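Local coordinates for protein nucleoporin NUP159 (Saccharomyces cerevisiae, PDB 1XIP) that forms part of the nuclear pore complex and, through its N-terminal beta-propeller domain, tethers the helicase Dbp5 to the pore for mRNA export, at residues D7-E12 / Q261-I266; S215-T220 / L228-N233; T220-Q225 / M248-H253. All blocks are in the same frame, centred on the assembly; numbering follows the deposited sequence.

Interaction 1 of 3, residues D7-E12 / Q261-I266; sequences DEVPTE and QETFDI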
# COMPACT_ATOMS: atom_id res chain seq x y z
N ASP A 7 13.32 -23.14 4.04
CA ASP A 7 13.15 -22.82 5.45
C ASP A 7 12.63 -21.41 5.70
O ASP A 7 12.80 -20.52 4.87
CB ASP A 7 14.47 -23.01 6.20
CG ASP A 7 14.33 -23.97 7.38
OD1 ASP A 7 14.28 -25.21 7.13
OD2 ASP A 7 14.27 -23.57 8.57
N GLU A 8 12.00 -21.24 6.86
CA GLU A 8 11.57 -19.96 7.39
C GLU A 8 12.59 -18.84 7.12
O GLU A 8 13.78 -19.04 7.32
CB GLU A 8 11.41 -20.13 8.91
CG GLU A 8 10.03 -19.84 9.48
CD GLU A 8 10.08 -18.95 10.72
OE1 GLU A 8 9.32 -17.95 10.80
OE2 GLU A 8 10.90 -19.24 11.63
N VAL A 9 12.12 -17.68 6.67
CA VAL A 9 13.00 -16.51 6.55
C VAL A 9 13.30 -16.02 7.94
O VAL A 9 12.38 -15.86 8.75
CB VAL A 9 12.35 -15.32 5.78
CG1 VAL A 9 13.39 -14.65 4.89
CG2 VAL A 9 11.16 -15.76 4.97
N PRO A 10 14.57 -15.77 8.25
CA PRO A 10 14.97 -15.44 9.62
C PRO A 10 14.85 -13.94 9.95
O PRO A 10 14.84 -13.10 9.05
CB PRO A 10 16.43 -15.91 9.68
CG PRO A 10 16.78 -16.33 8.26
CD PRO A 10 15.73 -15.78 7.34
N THR A 11 14.74 -13.62 11.23
CA THR A 11 14.61 -12.25 11.67
C THR A 11 15.86 -11.78 12.39
O THR A 11 16.29 -12.37 13.39
CB THR A 11 13.38 -12.07 12.56
OG1 THR A 11 12.18 -12.26 11.78
CG2 THR A 11 13.28 -10.61 13.05
N GLU A 12 16.44 -10.71 11.85
CA GLU A 12 17.61 -10.08 12.43
C GLU A 12 17.17 -9.03 13.43
O GLU A 12 16.31 -8.21 13.13
CB GLU A 12 18.46 -9.44 11.34
CG GLU A 12 19.76 -8.84 11.82
CD GLU A 12 20.41 -7.98 10.76
OE1 GLU A 12 21.37 -8.44 10.12
OE2 GLU A 12 19.98 -6.83 10.59
N GLN A 261 9.43 -18.97 1.20
CA GLN A 261 9.85 -19.07 2.60
C GLN A 261 8.87 -18.31 3.47
O GLN A 261 8.56 -17.16 3.16
CB GLN A 261 11.23 -18.45 2.77
CG GLN A 261 12.41 -19.22 2.17
CD GLN A 261 13.70 -18.42 2.23
OE1 GLN A 261 13.92 -17.53 1.41
NE2 GLN A 261 14.54 -18.70 3.22
N GLU A 262 8.42 -18.93 4.56
CA GLU A 262 7.43 -18.33 5.45
C GLU A 262 8.01 -17.25 6.34
O GLU A 262 9.15 -17.36 6.76
CB GLU A 262 6.81 -19.38 6.36
CG GLU A 262 5.60 -20.07 5.78
CD GLU A 262 4.41 -20.11 6.73
OE1 GLU A 262 3.68 -21.12 6.71
OE2 GLU A 262 4.19 -19.12 7.47
N THR A 263 7.22 -16.21 6.61
CA THR A 263 7.42 -15.36 7.78
C THR A 263 6.19 -15.33 8.64
O THR A 263 5.05 -15.38 8.14
CB THR A 263 7.70 -13.89 7.45
OG1 THR A 263 7.73 -13.70 6.03
CG2 THR A 263 9.07 -13.49 7.95
N PHE A 264 6.43 -15.18 9.93
CA PHE A 264 5.40 -14.89 10.88
C PHE A 264 5.64 -13.49 11.42
O PHE A 264 4.94 -13.05 12.32
CB PHE A 264 5.42 -15.94 11.99
CG PHE A 264 5.10 -17.32 11.51
CD1 PHE A 264 3.77 -17.76 11.42
CD2 PHE A 264 6.12 -18.18 11.11
CE1 PHE A 264 3.47 -19.05 10.95
CE2 PHE A 264 5.83 -19.45 10.64
CZ PHE A 264 4.50 -19.89 10.57
N ASP A 265 6.62 -12.80 10.85
CA ASP A 265 7.05 -11.49 11.41
C ASP A 265 6.79 -10.29 10.51
O ASP A 265 7.20 -9.17 10.85
CB ASP A 265 8.53 -11.50 11.84
CG ASP A 265 8.81 -12.48 12.97
OD1 ASP A 265 7.92 -12.69 13.84
OD2 ASP A 265 9.91 -13.07 13.06
N ILE A 266 6.15 -10.49 9.38
CA ILE A 266 5.72 -9.36 8.58
C ILE A 266 4.24 -9.17 8.80
O ILE A 266 3.43 -10.04 8.45
CB ILE A 266 6.01 -9.57 7.09
CG1 ILE A 266 7.51 -9.46 6.81
CG2 ILE A 266 5.27 -8.52 6.28
CD1 ILE A 266 7.89 -9.78 5.39
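Three hydrogen bonds join Asp7, Val9 and Thr11 to Gln261, Glu262 and Asp265, each of a different kind. The backbone one runs from Val9 N to Glu262 O (3.0 Å), near the closest approach of the two segments, where the CA atoms of Glu8 and Glu262 are 4.9 Å apart. Upstream, Gln261 NE2 donates to Asp7 O at 3.0 Å, and the acceptor lies close to the amide plane. CG of Gln261 stands anti to its carbonyl carbon (chi1 -71°) and the chain is extended beyond it, which carries the amide out to the Asp7 peptide. Downstream, the Thr11 hydroxyl donates to Asp265 OD2 (2.7 Å), reaching it on the anti side of the carboxylate and 15° out of its plane.

Val9 CG2 lies 3.5 Å from Gln261 CB and also borders the Gln261 and Glu262 carbonyls. Glu8 OE1 meets the edge of the Phe264 ring, in its plane, 3.2 Å from CD2, while Glu262 OE2 lies above one face, toward the rim. Glu262 is itself held by a salt bridge from OE1 to Lys247.

Further out, Gln261 and Thr263 bond through their backbones to Ile250 and Met248 of strand 246-254, whose Ile250 also packs on Val9; Thr11 and Thr263 both touch Val313. Segment 7-11 runs beside 261-265, near the end of the sheet where strand 4-5 lies, the two directions 28° apart. Glu8 OE1 lies 6.2 Å from Glu262 OE2 and 5.4 Å from Asp265 OD2, like charges not in contact, and Lys247 on Glu262 and the Thr11 hydroxyl on Asp265 would probably temper the repulsion.

Interaction 2 of 3, residues S215-T220 / L228-N233; sequences SPLSVT and LAVFGN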
# COMPACT_ATOMS: atom_id res chain seq x y z
N SER A 215 -6.54 -18.30 0.39
CA SER A 215 -6.82 -17.67 -0.88
C SER A 215 -5.70 -16.74 -1.26
O SER A 215 -4.97 -16.25 -0.39
CB SER A 215 -8.11 -16.88 -0.76
OG SER A 215 -9.07 -17.35 -1.68
N PRO A 216 -5.56 -16.46 -2.55
CA PRO A 216 -4.54 -15.52 -3.02
C PRO A 216 -4.97 -14.11 -2.64
O PRO A 216 -6.05 -13.69 -3.07
CB PRO A 216 -4.55 -15.72 -4.54
CG PRO A 216 -5.95 -16.20 -4.85
CD PRO A 216 -6.36 -17.02 -3.66
N LEU A 217 -4.18 -13.41 -1.83
CA LEU A 217 -4.59 -12.11 -1.31
C LEU A 217 -3.74 -10.95 -1.85
O LEU A 217 -4.27 -9.88 -2.14
CB LEU A 217 -4.63 -12.10 0.23
CG LEU A 217 -5.53 -13.08 1.03
CD1 LEU A 217 -5.32 -12.94 2.51
CD2 LEU A 217 -6.98 -12.89 0.73
N SER A 218 -2.43 -11.16 -2.00
CA SER A 218 -1.54 -10.03 -2.21
C SER A 218 -0.15 -10.35 -2.79
O SER A 218 0.48 -11.31 -2.37
CB SER A 218 -1.40 -9.28 -0.88
OG SER A 218 -0.17 -8.60 -0.85
N VAL A 219 0.31 -9.54 -3.75
CA VAL A 219 1.73 -9.52 -4.14
C VAL A 219 2.36 -8.17 -3.91
O VAL A 219 1.68 -7.14 -4.00
CB VAL A 219 2.03 -9.77 -5.64
CG1 VAL A 219 3.02 -10.91 -5.78
CG2 VAL A 219 0.77 -9.92 -6.49
N THR A 220 3.67 -8.19 -3.67
CA THR A 220 4.46 -6.99 -3.58
C THR A 220 5.82 -7.30 -4.16
O THR A 220 6.43 -8.28 -3.78
CB THR A 220 4.61 -6.57 -2.12
OG1 THR A 220 3.31 -6.32 -1.58
CG2 THR A 220 5.29 -5.21 -2.00
N LEU A 228 6.71 -10.62 -2.08
CA LEU A 228 6.07 -11.00 -0.85
C LEU A 228 4.63 -11.29 -1.20
O LEU A 228 3.95 -10.46 -1.79
CB LEU A 228 6.18 -9.84 0.14
CG LEU A 228 5.73 -9.91 1.60
CD1 LEU A 228 4.74 -8.82 1.87
CD2 LEU A 228 5.17 -11.24 2.01
N ALA A 229 4.18 -12.50 -0.87
CA ALA A 229 2.82 -12.95 -1.18
C ALA A 229 2.06 -13.28 0.09
O ALA A 229 2.65 -13.75 1.06
CB ALA A 229 2.86 -14.17 -2.07
N VAL A 230 0.76 -13.04 0.08
CA VAL A 230 -0.05 -13.42 1.22
C VAL A 230 -1.26 -14.25 0.82
O VAL A 230 -1.90 -13.98 -0.20
CB VAL A 230 -0.49 -12.22 2.07
CG1 VAL A 230 -1.14 -12.70 3.37
CG2 VAL A 230 0.71 -11.31 2.38
N PHE A 231 -1.53 -15.29 1.61
CA PHE A 231 -2.68 -16.16 1.42
C PHE A 231 -3.44 -16.23 2.73
O PHE A 231 -2.84 -16.23 3.81
CB PHE A 231 -2.22 -17.56 1.01
CG PHE A 231 -1.36 -17.57 -0.21
CD1 PHE A 231 -1.92 -17.51 -1.48
CD2 PHE A 231 0.03 -17.61 -0.08
CE1 PHE A 231 -1.12 -17.49 -2.63
CE2 PHE A 231 0.86 -17.59 -1.22
CZ PHE A 231 0.28 -17.53 -2.51
N GLY A 232 -4.76 -16.27 2.65
CA GLY A 232 -5.58 -16.26 3.84
C GLY A 232 -7.04 -16.37 3.51
O GLY A 232 -7.41 -16.50 2.34
N ASN A 233 -7.88 -16.31 4.54
CA ASN A 233 -9.31 -16.48 4.38
C ASN A 233 -9.90 -15.37 3.54
O ASN A 233 -9.37 -14.25 3.51
CB ASN A 233 -10.00 -16.55 5.75
CG ASN A 233 -9.71 -15.33 6.62
OD1 ASN A 233 -8.56 -15.01 6.90
ND2 ASN A 233 -10.76 -14.66 7.06
O HOH W 1 2.27 -8.59 -0.77
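Ser215-Thr220 and Leu228-Gly232 pair as antiparallel strands, their axes 4.7 Å apart at an angle of 166°, with a classic beta bulge where Leu217 and Ser218 both face Val230. Val230 O marks the bulge: Leu217 N donates to it at 2.9 Å, Ser218 N only weakly. Beyond it Val230 N returns a bond to Ser218 O, and Ser215 and Gly232 exchange a reciprocal pair at the other end.

Leu217 directs CB toward the partner strand. Its CG stands anti to the carbonyl carbon (chi1 -59°). An extended chi2 (176°) then sets CD1 against the Gly232 backbone, 3.4 Å from Gly232 N and 4.3 Å from Val230 CG1. A CB on residue 232 would clash with this methyl, so the leucine occupies the side that glycine leaves bare. An alanine at Leu217, keeping only CB, would probably leave a gap against Gly232 and Val230 CG1. Pro216 and Phe231 meet on the face shared with Val219 and Ala229: Phe231 CD1 approaches Pro216 CA at 3.6 Å, obliquely to the ring, while Ser215 O lies at the ring edge. On the face of Ser218 and Thr220, one water bonds to Thr220 OG1 and donates to Leu228 O at 2.7 Å, linking the two strands.

The hairpin includes the first FG repeat of the protein (Ala229-Gly232), here folded into a beta strand. Its Phe231 packs with Val219 and Ala229 on Phe184 of strand 184-190, whereas Ser218, Thr220 and Val230 touch Met279 of strand 279-284. Strand 246-254 continues the sheet beyond Ala229 and Phe231.

Interaction 3 of 3, residues T220-Q225 / M248-H253; sequences TILSPQ and MYIIKH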
# COMPACT_ATOMS: atom_id res chain seq x y z
N THR A 220 3.67 -8.19 -3.67
CA THR A 220 4.46 -6.99 -3.58
C THR A 220 5.82 -7.30 -4.16
O THR A 220 6.43 -8.28 -3.78
CB THR A 220 4.61 -6.57 -2.12
OG1 THR A 220 3.31 -6.32 -1.58
CG2 THR A 220 5.29 -5.21 -2.00
N ILE A 221 6.26 -6.47 -5.10
CA ILE A 221 7.61 -6.52 -5.63
C ILE A 221 8.54 -5.86 -4.63
O ILE A 221 8.38 -4.67 -4.32
CB ILE A 221 7.68 -5.77 -6.95
CG1 ILE A 221 6.74 -6.40 -7.98
CG2 ILE A 221 9.10 -5.73 -7.45
CD1 ILE A 221 6.60 -5.62 -9.27
N LEU A 222 9.50 -6.62 -4.10
CA LEU A 222 10.47 -6.05 -3.16
C LEU A 222 11.75 -5.70 -3.90
O LEU A 222 12.48 -4.79 -3.52
CB LEU A 222 10.76 -7.00 -2.00
CG LEU A 222 9.61 -7.45 -1.10
CD1 LEU A 222 10.05 -8.59 -0.22
CD2 LEU A 222 9.06 -6.31 -0.26
N SER A 223 12.02 -6.46 -4.96
CA SER A 223 13.16 -6.26 -5.85
C SER A 223 12.79 -6.97 -7.14
O SER A 223 11.82 -7.72 -7.16
CB SER A 223 14.45 -6.84 -5.25
OG SER A 223 14.60 -8.22 -5.60
N PRO A 224 13.54 -6.77 -8.22
CA PRO A 224 13.24 -7.47 -9.48
C PRO A 224 13.21 -9.01 -9.30
O PRO A 224 12.62 -9.69 -10.13
CB PRO A 224 14.37 -7.05 -10.40
CG PRO A 224 14.84 -5.74 -9.83
CD PRO A 224 14.70 -5.87 -8.36
N GLN A 225 13.82 -9.50 -8.21
CA GLN A 225 13.91 -10.94 -7.92
C GLN A 225 13.01 -11.48 -6.78
O GLN A 225 12.60 -12.65 -6.80
CB GLN A 225 15.37 -11.32 -7.66
CG GLN A 225 16.06 -11.80 -8.92
CD GLN A 225 17.56 -11.73 -8.83
OE1 GLN A 225 18.22 -12.72 -8.46
NE2 GLN A 225 18.13 -10.58 -9.20
N MSE A 248 2.27 -15.45 5.15
CA MSE A 248 3.15 -14.64 4.30
C MSE A 248 4.37 -15.40 3.82
O MSE A 248 5.01 -16.11 4.58
CB MSE A 248 3.59 -13.35 4.98
CG MSE A 248 3.10 -13.17 6.39
SE MSE A 248 1.21 -12.62 6.49
CE MSE A 248 1.40 -10.75 6.01
N TYR A 249 4.69 -15.21 2.54
CA TYR A 249 5.84 -15.86 1.95
C TYR A 249 6.71 -14.88 1.20
O TYR A 249 6.21 -14.03 0.46
CB TYR A 249 5.38 -16.98 1.01
CG TYR A 249 4.72 -18.13 1.73
CD1 TYR A 249 5.45 -19.24 2.14
CD2 TYR A 249 3.35 -18.11 1.99
CE1 TYR A 249 4.83 -20.29 2.79
CE2 TYR A 249 2.74 -19.14 2.64
CZ TYR A 249 3.47 -20.23 3.03
OH TYR A 249 2.81 -21.27 3.68
N ILE A 250 8.01 -14.99 1.40
CA ILE A 250 8.97 -14.31 0.56
C ILE A 250 9.38 -15.25 -0.57
O ILE A 250 9.82 -16.37 -0.33
CB ILE A 250 10.18 -13.90 1.39
CG1 ILE A 250 9.76 -13.05 2.61
CG2 ILE A 250 11.22 -13.22 0.50
CD1 ILE A 250 9.48 -11.58 2.30
N ILE A 251 9.20 -14.82 -1.80
CA ILE A 251 9.59 -15.60 -2.95
C ILE A 251 10.82 -14.95 -3.57
O ILE A 251 10.74 -13.80 -4.03
CB ILE A 251 8.45 -15.67 -3.96
CG1 ILE A 251 7.25 -16.38 -3.35
CG2 ILE A 251 8.91 -16.38 -5.23
CD1 ILE A 251 5.90 -15.79 -3.78
N LYS A 252 11.95 -15.66 -3.54
CA LYS A 252 13.17 -15.24 -4.24
C LYS A 252 13.27 -16.13 -5.45
O LYS A 252 13.25 -17.36 -5.32
CB LYS A 252 14.42 -15.41 -3.37
CG LYS A 252 14.29 -14.81 -1.95
CD LYS A 252 15.67 -14.52 -1.33
CE LYS A 252 15.52 -13.88 0.06
NZ LYS A 252 16.70 -14.09 0.97
N HIS A 253 13.35 -15.51 -6.63
CA HIS A 253 13.43 -16.25 -7.87
C HIS A 253 14.84 -16.25 -8.44
O HIS A 253 15.27 -15.28 -9.05
CB HIS A 253 12.45 -15.70 -8.90
CG HIS A 253 12.52 -16.38 -10.22
ND1 HIS A 253 13.08 -15.79 -11.33
CD2 HIS A 253 12.12 -17.62 -10.61
CE1 HIS A 253 13.01 -16.62 -12.36
NE2 HIS A 253 12.44 -17.74 -11.95
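The turn of the hairpin between strands 215-221 and 226-232 reaches across to strand 246-254, the next strand of the same propeller sheet, at Gln225-His253 and Leu222-Ile250. A single hydrogen bond joins the segments: His253 N donates to Gln225 O at 3.0 Å with an N-H...O angle of 157°, the donor tilted 31° from the carbonyl plane. It lies at the end of the turn, where the CA atoms of Gln225 and His253 are 5.3 Å apart. Beside it, Gln225 CG rests 3.6 Å from His253 O, and on the other residue His253 CB comes within 3.7 Å of Gln225 O.

The turn is braced locally. Ser223 OG accepts from Gln225 N at 3.0 Å, an ST turn, and the same oxygen is also bonded to Asp226 N just beyond the segment, so one hydroxyl holds two successive amides.

The second touch is apolar. Leu222 CD1 meets Ile250 CD1 at 4.0 Å, methyl to methyl, the side chains crossing at about a right angle. Ile250 does not point straight at the turn, but its chi2 (-80°) brings CD1 nearer. Ile250 also packs on Ile266, while the His253 ring stacks with Phe198. The sequential neighbours 215-221, 226-232, 246-254 and 257-263 form the four-stranded antiparallel meander of a propeller blade, and this contact lies at its first hairpin turn.

Overall arrangement
From the N terminus, 7-12 comes first, and interaction 1 closes the longest loop by pairing it with 261-266, some 250 residues later. Interactions 2 and 3 both fall within that span. Interaction 2 closes the short hairpin 215-221/226-232; interaction 3 starts from Thr220, which the two share, and reaches forward to 248-253, so their segments alternate along the chain and they cross. All three reach one sheet, in which 257-263, 246-254, 226-232 and 215-221 follow in order. A backbone bond from Ala229 N to Tyr249 O joins interactions 2 and 3, and the pairing of 246-254 with 257-263 joins 3 to 1. Among the three, interaction 1 alone ties 7-12 to this sheet, through strand 257-263.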